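Local coordinates for protein putative oxidoreductase (Klebsiella pneumoniae subsp. pneumoniae MGH 78578, PDB 3E82) that probably works as a nucleotide-dependent oxidoreductase of the Gfo/Idh/MocA family, most likely using NAD, on a substrate not yet identified, at residues N212-H216 / L228-M232. Sequence-based numbering, arbitrary orientation.
Sequences NDWAH and LHCSM
Open end of an antiparallel beta hairpin in the mixed sheet of the C-terminal alpha/beta domain. The axes of segments 214-216 and 228-231 approach to 4.6 Å and run antiparallel at 173°, with extended backbones. W214 faces S231 and H216 faces H229 as non-hydrogen-bonded pairs. Between them A215 and C230 form the hydrogen-bonded pair, A215 N to C230 O and C230 N to A215 O both 2.8 Å; M232 N to D213 O, 3.0 Å, extends the pairing. D213 (phi/psi -130/14) and W214 together face A203, a classic beta bulge. One water donates to D213 O at 2.9 Å. W214, H216 and H229, all t at chi1, cluster on one face; the H229 edge meets the five-membered ring of W214 in a T-shaped stack (centroids 4.8 Å, planes 86°). This face meets the second subunit: H150 and H216 of that subunit add rings. On the opposite face A215 CB lies 4.1 Å from C230 CB, and C230 packs against helix 176-192. Strands 197-203 and 148-156 flank the hairpin.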
ATOM      1  N   ASN B 212      -1.547  17.292  -6.718  1.00 30.27           N
ATOM      2  CA  ASN B 212      -1.639  15.972  -6.098  1.00 27.59           C
ATOM      3  C   ASN B 212      -0.870  15.938  -4.784  1.00 26.59           C
ATOM      4  O   ASN B 212       0.245  16.456  -4.690  1.00 26.99           O
ATOM      5  CB  ASN B 212      -1.147  14.868  -7.063  1.00 27.87           C
ATOM      6  CG  ASN B 212       0.379  14.817  -7.227  1.00 28.46           C
ATOM      7  OD1 ASN B 212       1.097  14.346  -6.344  1.00 28.63           O
ATOM      8  ND2 ASN B 212       0.872  15.283  -8.377  1.00 27.29           N
ATOM      9  N   ASP B 213      -1.489  15.359  -3.758  1.00 26.22           N
ATOM     10  CA  ASP B 213      -0.871  15.246  -2.438  1.00 24.44           C
ATOM     11  C   ASP B 213      -0.976  13.810  -1.922  1.00 23.05           C
ATOM     12  O   ASP B 213      -0.762  13.544  -0.742  1.00 20.99           O
ATOM     13  CB  ASP B 213      -1.546  16.197  -1.437  1.00 25.05           C
ATOM     14  CG  ASP B 213      -3.059  16.069  -1.437  1.00 27.33           C
ATOM     15  OD1 ASP B 213      -3.579  14.987  -1.788  1.00 28.73           O
ATOM     16  OD2 ASP B 213      -3.735  17.052  -1.075  1.00 28.97           O
ATOM     17  N   TRP B 214      -1.323  12.895  -2.818  1.00 20.74           N
ATOM     18  CA  TRP B 214      -1.446  11.486  -2.478  1.00 20.45           C
ATOM     19  C   TRP B 214      -1.034  10.721  -3.723  1.00 19.78           C
ATOM     20  O   TRP B 214      -1.627  10.888  -4.790  1.00 20.11           O
ATOM     21  CB  TRP B 214      -2.893  11.149  -2.118  1.00 18.28           C
ATOM     22  CG  TRP B 214      -3.110   9.752  -1.581  1.00 16.79           C
ATOM     23  CD1 TRP B 214      -3.132   9.371  -0.263  1.00 16.00           C
ATOM     24  CD2 TRP B 214      -3.437   8.584  -2.340  1.00 15.88           C
ATOM     25  NE1 TRP B 214      -3.464   8.043  -0.160  1.00 14.78           N
ATOM     26  CE2 TRP B 214      -3.657   7.534  -1.419  1.00 16.46           C
ATOM     27  CE3 TRP B 214      -3.569   8.320  -3.711  1.00 12.98           C
ATOM     28  CZ2 TRP B 214      -4.005   6.242  -1.824  1.00 15.04           C
ATOM     29  CZ3 TRP B 214      -3.914   7.034  -4.115  1.00 14.44           C
ATOM     30  CH2 TRP B 214      -4.128   6.012  -3.171  1.00 15.45           C
ATOM     31  N   ALA B 215      -0.006   9.896  -3.591  1.00 18.59           N
ATOM     32  CA  ALA B 215       0.464   9.118  -4.723  1.00 17.85           C
ATOM     33  C   ALA B 215       0.741   7.709  -4.252  1.00 16.85           C
ATOM     34  O   ALA B 215       1.518   7.483  -3.324  1.00 17.63           O
ATOM     35  CB  ALA B 215       1.718   9.740  -5.310  1.00 18.00           C
ATOM     36  N   HIS B 216       0.084   6.766  -4.903  1.00 17.04           N
ATOM     37  CA  HIS B 216       0.236   5.371  -4.570  1.00 15.29           C
ATOM     38  C   HIS B 216       0.614   4.663  -5.858  1.00 15.75           C
ATOM     39  O   HIS B 216      -0.223   4.475  -6.742  1.00 16.83           O
ATOM     40  CB  HIS B 216      -1.080   4.846  -4.020  1.00 14.80           C
ATOM     41  CG  HIS B 216      -0.947   3.533  -3.330  1.00 13.57           C
ATOM     42  ND1 HIS B 216      -1.385   2.356  -3.891  1.00 16.37           N
ATOM     43  CD2 HIS B 216      -0.351   3.198  -2.165  1.00 11.67           C
ATOM     44  CE1 HIS B 216      -1.060   1.351  -3.101  1.00 13.42           C
ATOM     45  NE2 HIS B 216      -0.432   1.834  -2.046  1.00 16.27           N
ATOM     46  N   LEU B 228       5.327   2.223  -3.666  1.00 18.18           N
ATOM     47  CA  LEU B 228       5.901   3.522  -3.327  1.00 18.57           C
ATOM     48  C   LEU B 228       4.710   4.398  -2.983  1.00 18.10           C
ATOM     49  O   LEU B 228       3.773   4.511  -3.776  1.00 18.19           O
ATOM     50  CB  LEU B 228       6.661   4.088  -4.527  1.00 16.63           C
ATOM     51  CG  LEU B 228       7.711   3.170  -5.168  1.00 15.56           C
ATOM     52  CD1 LEU B 228       8.427   3.934  -6.287  1.00 12.13           C
ATOM     53  CD2 LEU B 228       8.724   2.695  -4.123  1.00 11.75           C
ATOM     54  N   HIS B 229       4.737   5.013  -1.805  1.00 19.06           N
ATOM     55  CA  HIS B 229       3.604   5.823  -1.362  1.00 19.25           C
ATOM     56  C   HIS B 229       3.997   7.189  -0.801  1.00 19.06           C
ATOM     57  O   HIS B 229       4.868   7.290   0.059  1.00 17.85           O
ATOM     58  CB  HIS B 229       2.812   5.045  -0.301  1.00 20.19           C
ATOM     59  CG  HIS B 229       1.519   5.692   0.093  1.00 20.95           C
ATOM     60  ND1 HIS B 229       0.340   5.472  -0.589  1.00 20.50           N
ATOM     61  CD2 HIS B 229       1.232   6.595   1.061  1.00 19.13           C
ATOM     62  CE1 HIS B 229      -0.617   6.214  -0.059  1.00 19.84           C
ATOM     63  NE2 HIS B 229      -0.102   6.905   0.944  1.00 19.41           N
ATOM     64  N   CYS B 230       3.325   8.224  -1.300  1.00 19.88           N
ATOM     65  CA  CYS B 230       3.546   9.609  -0.878  1.00 22.97           C
ATOM     66  C   CYS B 230       2.223  10.228  -0.424  1.00 21.38           C
ATOM     67  O   CYS B 230       1.196  10.032  -1.067  1.00 21.96           O
ATOM     68  CB  CYS B 230       4.079  10.445  -2.050  1.00 23.17           C
ATOM     69  SG  CYS B 230       5.649   9.919  -2.710  1.00 30.39           S
ATOM     70  N   SER B 231       2.246  10.974   0.678  1.00 21.29           N
ATOM     71  CA  SER B 231       1.033  11.641   1.157  1.00 23.78           C
ATOM     72  C   SER B 231       1.339  12.815   2.077  1.00 22.55           C
ATOM     73  O   SER B 231       2.263  12.751   2.869  1.00 22.00           O
ATOM     74  CB  SER B 231       0.116  10.669   1.908  1.00 22.80           C
ATOM     75  OG  SER B 231      -1.026  11.363   2.396  1.00 20.85           O
HETATM   76  N   MSE B 232       0.552  13.877   1.967  1.00 24.55           N
HETATM   77  CA  MSE B 232       0.727  15.058   2.805  1.00 27.48           C
HETATM   78  C   MSE B 232      -0.214  15.008   4.012  1.00 28.00           C
HETATM   79  O   MSE B 232      -0.244  15.934   4.823  1.00 28.16           O
HETATM   80  CB  MSE B 232       0.447  16.329   1.995  1.00 30.59           C
HETATM   81  CG  MSE B 232       1.426  16.554   0.855  1.00 37.37           C
HETATM   82 SE   MSE B 232       3.213  16.813   1.540  1.00 47.13          SE
HETATM   83  CE  MSE B 232       3.400  18.713   1.167  1.00 47.17           C
TER
HETATM   84  O   HOH W   1      -3.313  13.404   0.709  1.00 28.18           O